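Local coordinates for transcriptional regulator Tm0710 (Thermotoga maritima, PDB 2A61), which probably binds DNA as a dimeric transcriptional regulator of the MarR family, through a winged helix-turn-helix domain in each subunit, at residues Arg23-Asp28 against Glu102-Arg107; Ala34-Leu39 against Glu98-Lys103. All coordinates share one frame; numbering follows the deposited sequence.

Interaction 1: Arg23-Asp28 against Glu102-Arg107; sequences RKVLRD and EKVIER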
ATOM      1  N   ARG A  23      -3.495  -7.147  -7.214  1.00 15.89           N
ATOM      2  CA  ARG A  23      -4.905  -6.877  -6.768  1.00 15.11           C
ATOM      3  C   ARG A  23      -5.999  -7.100  -7.827  1.00 16.25           C
ATOM      4  O   ARG A  23      -7.193  -7.030  -7.522  1.00 15.42           O
ATOM      5  CB  ARG A  23      -5.021  -5.491  -6.140  1.00 15.33           C
ATOM      6  CG  ARG A  23      -4.501  -5.467  -4.653  1.00 16.82           C
ATOM      7  CD  ARG A  23      -4.332  -4.051  -4.138  1.00 20.01           C
ATOM      8  NE  ARG A  23      -3.850  -3.924  -2.768  1.00 20.20           N
ATOM      9  CZ  ARG A  23      -4.539  -3.364  -1.766  1.00 21.59           C
ATOM     10  NH1 ARG A  23      -5.736  -2.838  -1.955  1.00 21.14           N
ATOM     11  NH2 ARG A  23      -4.004  -3.275  -0.570  1.00 19.89           N
ATOM     12  N   LYS A  24      -5.571  -7.366  -9.061  1.00 17.06           N
ATOM     13  CA  LYS A  24      -6.461  -7.676 -10.201  1.00 18.93           C
ATOM     14  C   LYS A  24      -7.257  -8.958  -9.944  1.00 20.45           C
ATOM     15  O   LYS A  24      -8.374  -9.115 -10.450  1.00 19.46           O
ATOM     16  CB  LYS A  24      -5.663  -7.767 -11.508  1.00 18.11           C
ATOM     17  CG  LYS A  24      -5.192  -6.411 -12.017  1.00 20.89           C
ATOM     18  CD  LYS A  24      -4.324  -6.594 -13.264  1.00 24.04           C
ATOM     19  CE  LYS A  24      -3.938  -5.259 -13.880  1.00 24.73           C
ATOM     20  NZ  LYS A  24      -2.985  -5.519 -14.983  1.00 23.59           N
ATOM     21  N   VAL A  25      -6.709  -9.864  -9.128  1.00 20.69           N
ATOM     22  CA  VAL A  25      -7.447 -11.064  -8.726  1.00 20.53           C
ATOM     23  C   VAL A  25      -8.662 -10.799  -7.799  1.00 20.49           C
ATOM     24  O   VAL A  25      -9.588 -11.603  -7.755  1.00 19.77           O
ATOM     25  CB  VAL A  25      -6.524 -12.218  -8.141  1.00 22.25           C
ATOM     26  CG1 VAL A  25      -5.268 -12.431  -9.013  1.00 22.26           C
ATOM     27  CG2 VAL A  25      -6.135 -11.931  -6.794  1.00 21.41           C
ATOM     28  N   LEU A  26      -8.672  -9.672  -7.085  1.00 19.81           N
ATOM     29  CA  LEU A  26      -9.796  -9.337  -6.233  1.00 20.34           C
ATOM     30  C   LEU A  26     -11.136  -9.205  -6.979  1.00 20.69           C
ATOM     31  O   LEU A  26     -12.202  -9.339  -6.387  1.00 20.29           O
ATOM     32  CB  LEU A  26      -9.520  -8.041  -5.500  1.00 21.12           C
ATOM     33  CG  LEU A  26      -8.324  -7.917  -4.533  1.00 22.20           C
ATOM     34  CD1 LEU A  26      -8.332  -6.485  -3.956  1.00 22.48           C
ATOM     35  CD2 LEU A  26      -8.397  -8.975  -3.413  1.00 23.04           C
ATOM     36  N   ARG A  27     -11.063  -8.908  -8.268  1.00 20.37           N
ATOM     37  CA  ARG A  27     -12.228  -8.821  -9.122  1.00 22.06           C
ATOM     38  C   ARG A  27     -12.923 -10.166  -9.209  1.00 22.70           C
ATOM     39  O   ARG A  27     -14.140 -10.242  -9.258  1.00 22.56           O
ATOM     40  CB  ARG A  27     -11.765  -8.393 -10.521  1.00 22.02           C
ATOM     41  CG  ARG A  27     -12.939  -7.954 -11.360  1.00 28.00           C
ATOM     42  CD  ARG A  27     -12.770  -8.357 -12.762  1.00 34.74           C
ATOM     43  NE  ARG A  27     -12.396  -7.251 -13.611  1.00 40.30           N
ATOM     44  CZ  ARG A  27     -13.113  -6.816 -14.643  1.00 38.80           C
ATOM     45  NH1 ARG A  27     -14.274  -7.359 -14.938  1.00 41.07           N
ATOM     46  NH2 ARG A  27     -12.659  -5.817 -15.366  1.00 42.35           N
ATOM     47  N   ASP A  28     -12.135 -11.235  -9.235  1.00 23.52           N
ATOM     48  CA  ASP A  28     -12.662 -12.585  -9.307  1.00 25.10           C
ATOM     49  C   ASP A  28     -13.484 -12.932  -8.063  1.00 24.84           C
ATOM     50  O   ASP A  28     -14.337 -13.787  -8.121  1.00 25.74           O
ATOM     51  CB  ASP A  28     -11.509 -13.585  -9.420  1.00 25.48           C
ATOM     52  CG  ASP A  28     -10.692 -13.406 -10.690  1.00 29.67           C
ATOM     53  OD1 ASP A  28     -11.220 -12.844 -11.661  1.00 30.23           O
ATOM     54  OD2 ASP A  28      -9.518 -13.848 -10.713  1.00 33.83           O
ATOM     55  N   GLU A 102      -3.198 -15.919  -1.109  1.00 19.21           N
ATOM     56  CA  GLU A 102      -2.335 -16.811  -1.903  1.00 20.89           C
ATOM     57  C   GLU A 102      -2.461 -16.582  -3.417  1.00 20.33           C
ATOM     58  O   GLU A 102      -1.479 -16.688  -4.144  1.00 20.44           O
ATOM     59  CB  GLU A 102      -2.676 -18.271  -1.588  1.00 21.19           C
ATOM     60  CG  GLU A 102      -2.278 -18.669  -0.161  1.00 24.19           C
ATOM     61  CD  GLU A 102      -2.696 -20.072   0.259  1.00 25.17           C
ATOM     62  OE1 GLU A 102      -3.483 -20.777  -0.462  1.00 30.05           O
ATOM     63  OE2 GLU A 102      -2.236 -20.459   1.345  1.00 30.03           O
ATOM     64  N   LYS A 103      -3.683 -16.330  -3.889  1.00 20.53           N
ATOM     65  CA  LYS A 103      -3.926 -15.981  -5.314  1.00 20.38           C
ATOM     66  C   LYS A 103      -3.375 -14.614  -5.715  1.00 18.44           C
ATOM     67  O   LYS A 103      -2.887 -14.439  -6.832  1.00 18.03           O
ATOM     68  CB  LYS A 103      -5.411 -16.114  -5.654  1.00 21.43           C
ATOM     69  CG  LYS A 103      -5.802 -17.591  -5.934  1.00 25.70           C
ATOM     70  CD  LYS A 103      -7.310 -17.833  -6.170  1.00 25.14           C
ATOM     71  CE  LYS A 103      -7.613 -19.349  -6.184  1.00 28.41           C
ATOM     72  NZ  LYS A 103      -9.078 -19.646  -5.962  1.00 32.90           N
ATOM     73  N   VAL A 104      -3.427 -13.649  -4.808  1.00 17.82           N
ATOM     74  CA  VAL A 104      -2.748 -12.362  -5.024  1.00 17.42           C
ATOM     75  C   VAL A 104      -1.199 -12.548  -5.204  1.00 17.98           C
ATOM     76  O   VAL A 104      -0.573 -11.988  -6.142  1.00 17.42           O
ATOM     77  CB  VAL A 104      -3.115 -11.338  -3.898  1.00 16.06           C
ATOM     78  CG1 VAL A 104      -2.210 -10.093  -3.951  1.00 17.06           C
ATOM     79  CG2 VAL A 104      -4.597 -10.953  -3.975  1.00 15.23           C
ATOM     80  N   ILE A 105      -0.607 -13.308  -4.288  1.00 18.44           N
ATOM     81  CA  ILE A 105       0.829 -13.576  -4.287  1.00 17.36           C
ATOM     82  C   ILE A 105       1.246 -14.348  -5.547  1.00 17.06           C
ATOM     83  O   ILE A 105       2.227 -13.987  -6.232  1.00 14.91           O
ATOM     84  CB  ILE A 105       1.242 -14.324  -2.977  1.00 18.37           C
ATOM     85  CG1 ILE A 105       1.055 -13.378  -1.772  1.00 14.91           C
ATOM     86  CG2 ILE A 105       2.656 -14.817  -3.097  1.00 16.14           C
ATOM     87  CD1 ILE A 105       1.271 -14.003  -0.420  1.00 20.02           C
ATOM     88  N   GLU A 106       0.457 -15.371  -5.871  1.00 17.64           N
ATOM     89  CA  GLU A 106       0.630 -16.135  -7.090  1.00 20.86           C
ATOM     90  C   GLU A 106       0.639 -15.222  -8.328  1.00 18.44           C
ATOM     91  O   GLU A 106       1.503 -15.377  -9.147  1.00 19.18           O
ATOM     92  CB  GLU A 106      -0.454 -17.211  -7.234  1.00 20.19           C
ATOM     93  CG  GLU A 106      -0.450 -17.937  -8.550  1.00 25.79           C
ATOM     94  CD  GLU A 106      -1.563 -18.976  -8.658  1.00 27.70           C
ATOM     95  OE1 GLU A 106      -2.640 -18.658  -9.233  1.00 32.18           O
ATOM     96  OE2 GLU A 106      -1.346 -20.098  -8.139  1.00 35.91           O
ATOM     97  N   ARG A 107      -0.309 -14.295  -8.438  1.00 17.98           N
ATOM     98  CA  ARG A 107      -0.376 -13.370  -9.590  1.00 19.11           C
ATOM     99  C   ARG A 107       0.874 -12.477  -9.642  1.00 18.20           C
ATOM    100  O   ARG A 107       1.445 -12.231 -10.720  1.00 18.59           O
ATOM    101  CB  ARG A 107      -1.647 -12.511  -9.528  1.00 19.06           C
ATOM    102  CG  ARG A 107      -1.716 -11.356 -10.562  1.00 24.87           C
ATOM    103  CD  ARG A 107      -1.881 -11.891 -11.926  1.00 29.95           C
ATOM    104  NE  ARG A 107      -3.291 -12.182 -12.082  1.00 39.74           N
ATOM    105  CZ  ARG A 107      -4.151 -11.421 -12.744  1.00 40.32           C
ATOM    106  NH1 ARG A 107      -3.740 -10.317 -13.353  1.00 41.91           N
ATOM    107  NH2 ARG A 107      -5.421 -11.798 -12.807  1.00 42.32           N
TER
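Val25 and Val104 meet methyl to methyl at the heart of this contact, CG2 of Val25 lying 3.4 Å from CG2 of Val104, tighter than usual for two carbons. On Val25 this methyl sits between the backbone N and the carbonyl carbon (chi1 -45° for CG1), while its other methyl, CG1, is left to meet Arg107. Leu26 joins more loosely, CD2 being 4.3 Å from Val104 CG2, and both Leu26 and Val104 also rest on Phe36 of helix 33-45.

The second kind of contact is made by the aliphatic and guanidinium parts of Arg107. Bends at chi2 (69°) and chi3 (81°) fold its chain around one methyl, so that CB, CG, NE, CZ and NH2 of Arg107 all lie within about 4 Å of Val25 CG1, CB at 3.7 Å. Farther out, Arg107 crosses Lys24 at about a right angle, with NH1 3.7 Å from Lys24 CB.

No hydrogen bond joins the two segments. The polar ends turn to Glu21, whose carboxylate forms salt bridges with Arg107 NH1 and Lys24 NZ; Lys24 NZ also forms a hydrogen bond with the backbone O of Ser143 of the second subunit. An alanine in place of Arg107 would probably leave Val25 CG1 less covered and Glu21 without this cationic mate.

Like charges, Lys24 NZ and Arg107 NH1, stand 5.1 Å apart, a proximity that the shared carboxylate probably makes tolerable. Apolar packing inside, with a charge network at its margin, thus joins the turn after helix 5-23 to helix 95-119.

Interaction 2: Ala34-Leu39 against Glu98-Lys103; sequences AQFDIL and EEVIEK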
ATOM      1  N   ALA A  34     -10.521  -2.069   0.649  1.00 17.02           N
ATOM      2  CA  ALA A  34     -10.567  -1.976   2.089  1.00 17.08           C
ATOM      3  C   ALA A  34     -10.816  -3.340   2.714  1.00 17.70           C
ATOM      4  O   ALA A  34     -10.209  -3.672   3.742  1.00 16.32           O
ATOM      5  CB  ALA A  34     -11.628  -0.988   2.532  1.00 16.69           C
ATOM      6  N   GLN A  35     -11.681  -4.143   2.094  1.00 16.85           N
ATOM      7  CA  GLN A  35     -11.874  -5.513   2.557  1.00 16.26           C
ATOM      8  C   GLN A  35     -10.591  -6.337   2.464  1.00 15.44           C
ATOM      9  O   GLN A  35     -10.302  -7.127   3.357  1.00 14.00           O
ATOM     10  CB  GLN A  35     -12.956  -6.209   1.773  1.00 17.04           C
ATOM     11  CG  GLN A  35     -14.422  -5.792   2.101  1.00 15.03           C
ATOM     12  CD  GLN A  35     -15.404  -6.678   1.323  1.00 18.03           C
ATOM     13  OE1 GLN A  35     -15.294  -6.787   0.104  1.00 17.14           O
ATOM     14  NE2 GLN A  35     -16.358  -7.333   2.033  1.00 20.07           N
ATOM     15  N   PHE A  36      -9.869  -6.210   1.358  1.00 14.32           N
ATOM     16  CA  PHE A  36      -8.609  -6.928   1.210  1.00 14.95           C
ATOM     17  C   PHE A  36      -7.542  -6.492   2.233  1.00 15.10           C
ATOM     18  O   PHE A  36      -6.793  -7.317   2.748  1.00 14.02           O
ATOM     19  CB  PHE A  36      -8.047  -6.735  -0.216  1.00 14.67           C
ATOM     20  CG  PHE A  36      -6.753  -7.439  -0.447  1.00 15.80           C
ATOM     21  CD1 PHE A  36      -6.694  -8.829  -0.438  1.00 19.47           C
ATOM     22  CD2 PHE A  36      -5.588  -6.724  -0.688  1.00 16.82           C
ATOM     23  CE1 PHE A  36      -5.471  -9.485  -0.648  1.00 19.03           C
ATOM     24  CE2 PHE A  36      -4.380  -7.385  -0.895  1.00 14.46           C
ATOM     25  CZ  PHE A  36      -4.344  -8.757  -0.870  1.00 15.38           C
ATOM     26  N   ASP A  37      -7.487  -5.193   2.508  1.00 15.60           N
ATOM     27  CA  ASP A  37      -6.575  -4.657   3.527  1.00 17.28           C
ATOM     28  C   ASP A  37      -6.833  -5.279   4.927  1.00 17.12           C
ATOM     29  O   ASP A  37      -5.878  -5.549   5.669  1.00 16.26           O
ATOM     30  CB  ASP A  37      -6.703  -3.145   3.618  1.00 16.51           C
ATOM     31  CG  ASP A  37      -6.058  -2.403   2.445  1.00 23.01           C
ATOM     32  OD1 ASP A  37      -5.077  -2.892   1.812  1.00 22.82           O
ATOM     33  OD2 ASP A  37      -6.586  -1.303   2.151  1.00 26.01           O
ATOM     34  N   ILE A  38      -8.108  -5.474   5.283  1.00 15.89           N
ATOM     35  CA  ILE A  38      -8.459  -6.234   6.499  1.00 15.64           C
ATOM     36  C   ILE A  38      -7.965  -7.678   6.410  1.00 15.96           C
ATOM     37  O   ILE A  38      -7.352  -8.191   7.357  1.00 14.36           O
ATOM     38  CB  ILE A  38      -9.978  -6.263   6.750  1.00 15.86           C
ATOM     39  CG1 ILE A  38     -10.484  -4.842   7.074  1.00 14.91           C
ATOM     40  CG2 ILE A  38     -10.335  -7.310   7.785  1.00 16.45           C
ATOM     41  CD1 ILE A  38     -11.978  -4.747   7.031  1.00 11.62           C
ATOM     42  N   LEU A  39      -8.224  -8.332   5.285  1.00 14.91           N
ATOM     43  CA  LEU A  39      -7.857  -9.755   5.149  1.00 16.90           C
ATOM     44  C   LEU A  39      -6.366  -9.957   5.165  1.00 18.10           C
ATOM     45  O   LEU A  39      -5.882 -10.896   5.813  1.00 17.64           O
ATOM     46  CB  LEU A  39      -8.386 -10.374   3.864  1.00 17.64           C
ATOM     47  CG  LEU A  39      -9.852 -10.693   3.683  1.00 21.05           C
ATOM     48  CD1 LEU A  39     -10.081 -11.187   2.231  1.00 21.39           C
ATOM     49  CD2 LEU A  39     -10.266 -11.762   4.686  1.00 23.35           C
ATOM     50  N   GLU A  98      -7.533 -17.206   3.254  1.00 17.76           N
ATOM     51  CA  GLU A  98      -6.119 -17.405   2.934  1.00 18.60           C
ATOM     52  C   GLU A  98      -5.901 -17.583   1.447  1.00 17.78           C
ATOM     53  O   GLU A  98      -4.940 -17.041   0.911  1.00 17.19           O
ATOM     54  CB  GLU A  98      -5.537 -18.609   3.672  1.00 18.31           C
ATOM     55  CG  GLU A  98      -5.354 -18.363   5.158  1.00 20.86           C
ATOM     56  CD  GLU A  98      -4.675 -19.543   5.863  1.00 25.66           C
ATOM     57  OE1 GLU A  98      -5.101 -20.686   5.652  1.00 32.58           O
ATOM     58  OE2 GLU A  98      -3.731 -19.292   6.624  1.00 32.26           O
ATOM     59  N   GLU A  99      -6.790 -18.331   0.798  1.00 18.19           N
ATOM     60  CA  GLU A  99      -6.662 -18.618  -0.635  1.00 21.03           C
ATOM     61  C   GLU A  99      -6.659 -17.325  -1.446  1.00 19.26           C
ATOM     62  O   GLU A  99      -6.058 -17.265  -2.486  1.00 21.71           O
ATOM     63  CB  GLU A  99      -7.791 -19.546  -1.130  1.00 21.70           C
ATOM     64  CG  GLU A  99      -7.610 -20.990  -0.682  1.00 23.20           C
ATOM     65  CD  GLU A  99      -8.886 -21.835  -0.725  1.00 26.09           C
ATOM     66  OE1 GLU A  99      -9.984 -21.323  -1.074  1.00 28.52           O
ATOM     67  OE2 GLU A  99      -8.769 -23.047  -0.408  1.00 32.65           O
ATOM     68  N   VAL A 100      -7.388 -16.329  -0.984  1.00 18.89           N
ATOM     69  CA  VAL A 100      -7.462 -15.035  -1.658  1.00 18.46           C
ATOM     70  C   VAL A 100      -6.026 -14.421  -1.623  1.00 17.31           C
ATOM     71  O   VAL A 100      -5.483 -14.104  -2.668  1.00 16.42           O
ATOM     72  CB  VAL A 100      -8.441 -14.076  -0.961  1.00 17.24           C
ATOM     73  CG1 VAL A 100      -8.378 -12.673  -1.638  1.00 18.42           C
ATOM     74  CG2 VAL A 100      -9.886 -14.625  -0.948  1.00 18.67           C
ATOM     75  N   ILE A 101      -5.417 -14.297  -0.427  1.00 17.03           N
ATOM     76  CA  ILE A 101      -4.054 -13.768  -0.320  1.00 18.38           C
ATOM     77  C   ILE A 101      -3.077 -14.582  -1.171  1.00 18.88           C
ATOM     78  O   ILE A 101      -2.249 -14.012  -1.890  1.00 17.62           O
ATOM     79  CB  ILE A 101      -3.584 -13.652   1.184  1.00 19.51           C
ATOM     80  CG1 ILE A 101      -4.191 -12.397   1.827  1.00 21.41           C
ATOM     81  CG2 ILE A 101      -2.089 -13.430   1.280  1.00 19.97           C
ATOM     82  CD1 ILE A 101      -5.578 -12.568   2.258  1.00 20.19           C
ATOM     83  N   GLU A 102      -3.198 -15.919  -1.109  1.00 19.21           N
ATOM     84  CA  GLU A 102      -2.335 -16.811  -1.903  1.00 20.89           C
ATOM     85  C   GLU A 102      -2.461 -16.582  -3.417  1.00 20.33           C
ATOM     86  O   GLU A 102      -1.479 -16.688  -4.144  1.00 20.44           O
ATOM     87  CB  GLU A 102      -2.676 -18.271  -1.588  1.00 21.19           C
ATOM     88  CG  GLU A 102      -2.278 -18.669  -0.161  1.00 24.19           C
ATOM     89  CD  GLU A 102      -2.696 -20.072   0.259  1.00 25.17           C
ATOM     90  OE1 GLU A 102      -3.483 -20.777  -0.462  1.00 30.05           O
ATOM     91  OE2 GLU A 102      -2.236 -20.459   1.345  1.00 30.03           O
ATOM     92  N   LYS A 103      -3.683 -16.330  -3.889  1.00 20.53           N
ATOM     93  CA  LYS A 103      -3.926 -15.981  -5.314  1.00 20.38           C
ATOM     94  C   LYS A 103      -3.375 -14.614  -5.715  1.00 18.44           C
ATOM     95  O   LYS A 103      -2.887 -14.439  -6.832  1.00 18.03           O
ATOM     96  CB  LYS A 103      -5.411 -16.114  -5.654  1.00 21.43           C
ATOM     97  CG  LYS A 103      -5.802 -17.591  -5.934  1.00 25.70           C
ATOM     98  CD  LYS A 103      -7.310 -17.833  -6.170  1.00 25.14           C
ATOM     99  CE  LYS A 103      -7.613 -19.349  -6.184  1.00 28.41           C
ATOM    100  NZ  LYS A 103      -9.078 -19.646  -5.962  1.00 32.90           N
TER
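Helix 33-45, part of the MarR family region, meets the long helix 95-119 here, at the point where the winged helix-turn-helix domain adjoins the helices that probably form the dimerisation region. The short segments run nearly perpendicular, at a signed crossing angle of -103°, with their axes 10.7 Å apart, and the side chains that meet between them are apolar.

Ile101 touches both Phe36 and Leu39. Its CG1 is 4.0 Å from CE1 of Phe36, the two side chains crossing obliquely, and its terminal CD1 lies 3.9 Å from CB of Leu39. On Phe36, chi1 (180°) sets CG anti to the backbone N, and from there the ring extends toward helix 95-119. Val100 adds a looser contact through one methyl: its CG1 stands 4.4 Å from Phe36 CD1 and 4.5 Å from Leu39 CD1.

All four residues are buried. Ile31 touches both Phe36 and Val100, and Tyr76 packs on Leu39 and Val100, extending the apolar layer around the crossing. Glu98 and Glu102, by contrast, both form salt bridges with Arg95 on their own helix.

Such packing of a helix of the winged helix-turn-helix domain against the long helix that follows the wing is consistent with the MarR fold.

Overall arrangement
From the N terminus, the chain leaves helix 5-23 through the turn and short helix 26-29, enters helix 33-45, and then passes through helices 50-57 and 61-73 and the two-stranded wing before reaching helix 95-119. Interaction 1 closes the outer loop, with 73 residues between its segments. Interaction 2 is nested within it, spanning 58, and the two end on overlapping parts of helix 95-119 that share Glu102 and Lys103. Their centres lie 8 Å apart. A salt bridge from Arg23 to Asp37 links the two directly, and together they tie the end of helix 5-23 and the following turn, along with helix 33-45, to helix 95-119.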